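PDB 3RY7: ribokinase from Staphylococcus aureus, which catalyses the ATP- and magnesium-dependent phosphorylation of D-ribose at O-5, giving D-ribose 5-phosphate. Local coordinates for residues L220-L223 and G227-F230. Sequence-based numbering, arbitrary orientation.
Sequences LITL and GTYF
Ile221 and Tyr229 form an antiparallel hydrogen-bonded pair, exchanging Ile221 N to Tyr229 O (2.7 Å) and Tyr229 N to Ile221 O (2.9 Å). A third backbone bond, from Leu223 N to Gly227 O at 2.7 Å, is more bent (146° at the hydrogen) and closes the pairing next to the three-residue connection 224-226. Gly227 adopts a positive phi of 94°, a backbone shape suited to glycine.

Apolar packing covers both faces. Beside helix 201-213, the Ile221 and Tyr229 side chains run alongside each other, Ile221 CD1 meeting Tyr229 CD1 obliquely at 4.2 Å. Leu223 leans over the partner strand, with its CD1 4.0 Å from Tyr229 CB; Tyr229 OH hydrogen-bonds Ser236 OG. On the other face, Leu220 CG lies 4.0 Å from Phe230 CB, while Phe230 CG sits between its backbone N and carbonyl carbon (chi1 86°), and the ring leads away from the partner strand to pack on helix 271-283. The methyls of Thr222 and Thr228 meet loosely, CG2 to CG2 at 4.3 Å.

Both threonine hydroxyls are hydrogen-bonded outside the two strands, Thr222 OG1 to Pro185 O and Thr228 OG1 to Asn279 ND2. Thr222, Leu223, Gly227 and Asn279 probably contribute to the ATP site, which places this β-hairpin at the nucleotide site, where it extends the central sheet of the PfkB-family (ribokinase-like) α/β fold.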
loop_
_atom_site.group_PDB
_atom_site.type_symbol
_atom_site.label_atom_id
_atom_site.label_comp_id
_atom_site.label_asym_id
_atom_site.label_seq_id
_atom_site.Cartn_x
_atom_site.Cartn_y
_atom_site.Cartn_z
ATOM N N LEU A 220 -20.683 22.711 -1.538
ATOM C CA LEU A 220 -19.726 21.993 -2.389
ATOM C C LEU A 220 -20.410 20.770 -2.951
ATOM O O LEU A 220 -21.115 20.055 -2.231
ATOM C CB LEU A 220 -18.505 21.501 -1.621
ATOM C CG LEU A 220 -17.434 22.478 -1.179
ATOM C CD1 LEU A 220 -18.030 23.554 -0.270
ATOM C CD2 LEU A 220 -16.332 21.691 -0.477
ATOM N N ILE A 221 -20.201 20.519 -4.232
ATOM C CA ILE A 221 -20.635 19.269 -4.805
ATOM C C ILE A 221 -19.397 18.546 -5.309
ATOM O O ILE A 221 -18.711 19.028 -6.213
ATOM C CB ILE A 221 -21.626 19.473 -5.944
ATOM C CG1 ILE A 221 -22.773 20.386 -5.485
ATOM C CG2 ILE A 221 -22.147 18.128 -6.447
ATOM C CD1 ILE A 221 -23.812 20.663 -6.560
ATOM N N THR A 222 -19.093 17.412 -4.694
ATOM C CA THR A 222 -17.972 16.601 -5.135
ATOM C C THR A 222 -18.376 15.870 -6.417
ATOM O O THR A 222 -19.492 15.336 -6.520
ATOM C CB THR A 222 -17.527 15.622 -4.038
ATOM O OG1 THR A 222 -18.659 14.882 -3.558
ATOM C CG2 THR A 222 -16.875 16.384 -2.897
ATOM N N LEU A 223 -17.488 15.888 -7.406
ATOM C CA LEU A 223 -17.838 15.413 -8.745
ATOM C C LEU A 223 -16.988 14.213 -9.178
ATOM O O LEU A 223 -17.024 13.800 -10.346
ATOM C CB LEU A 223 -17.702 16.551 -9.759
ATOM C CG LEU A 223 -18.448 17.843 -9.404
ATOM C CD1 LEU A 223 -17.960 19.005 -10.253
ATOM C CD2 LEU A 223 -19.945 17.658 -9.546
ATOM N N GLY A 227 -13.823 16.504 -10.477
ATOM C CA GLY A 227 -13.344 17.474 -9.508
ATOM C C GLY A 227 -14.380 17.876 -8.465
ATOM O O GLY A 227 -15.115 17.034 -7.938
ATOM N N THR A 228 -14.426 19.174 -8.171
ATOM C CA THR A 228 -15.310 19.724 -7.145
ATOM C C THR A 228 -15.899 21.064 -7.572
ATOM O O THR A 228 -15.177 21.939 -8.036
ATOM C CB THR A 228 -14.552 19.995 -5.825
ATOM O OG1 THR A 228 -13.622 18.938 -5.561
ATOM C CG2 THR A 228 -15.539 20.116 -4.665
ATOM N N TYR A 229 -17.210 21.220 -7.394
ATOM C CA TYR A 229 -17.884 22.502 -7.569
ATOM C C TYR A 229 -18.210 23.143 -6.216
ATOM O O TYR A 229 -18.587 22.458 -5.259
ATOM C CB TYR A 229 -19.171 22.309 -8.382
ATOM C CG TYR A 229 -20.031 23.554 -8.551
ATOM C CD1 TYR A 229 -21.237 23.681 -7.869
ATOM C CD2 TYR A 229 -19.644 24.594 -9.396
ATOM C CE1 TYR A 229 -22.039 24.806 -8.013
ATOM C CE2 TYR A 229 -20.439 25.725 -9.551
ATOM C CZ TYR A 229 -21.638 25.823 -8.850
ATOM O OH TYR A 229 -22.446 26.927 -8.978
ATOM N N PHE A 230 -18.056 24.459 -6.127
ATOM C CA PHE A 230 -18.546 25.162 -4.953
ATOM C C PHE A 230 -19.277 26.471 -5.264
ATOM O O PHE A 230 -19.134 27.053 -6.343
ATOM C CB PHE A 230 -17.447 25.339 -3.903
ATOM C CG PHE A 230 -16.589 26.546 -4.097
ATOM C CD1 PHE A 230 -15.452 26.481 -4.876
ATOM C CD2 PHE A 230 -16.903 27.741 -3.473
ATOM C CE1 PHE A 230 -14.640 27.583 -5.045
ATOM C CE2 PHE A 230 -16.097 28.858 -3.636
ATOM C CZ PHE A 230 -14.962 28.779 -4.426
#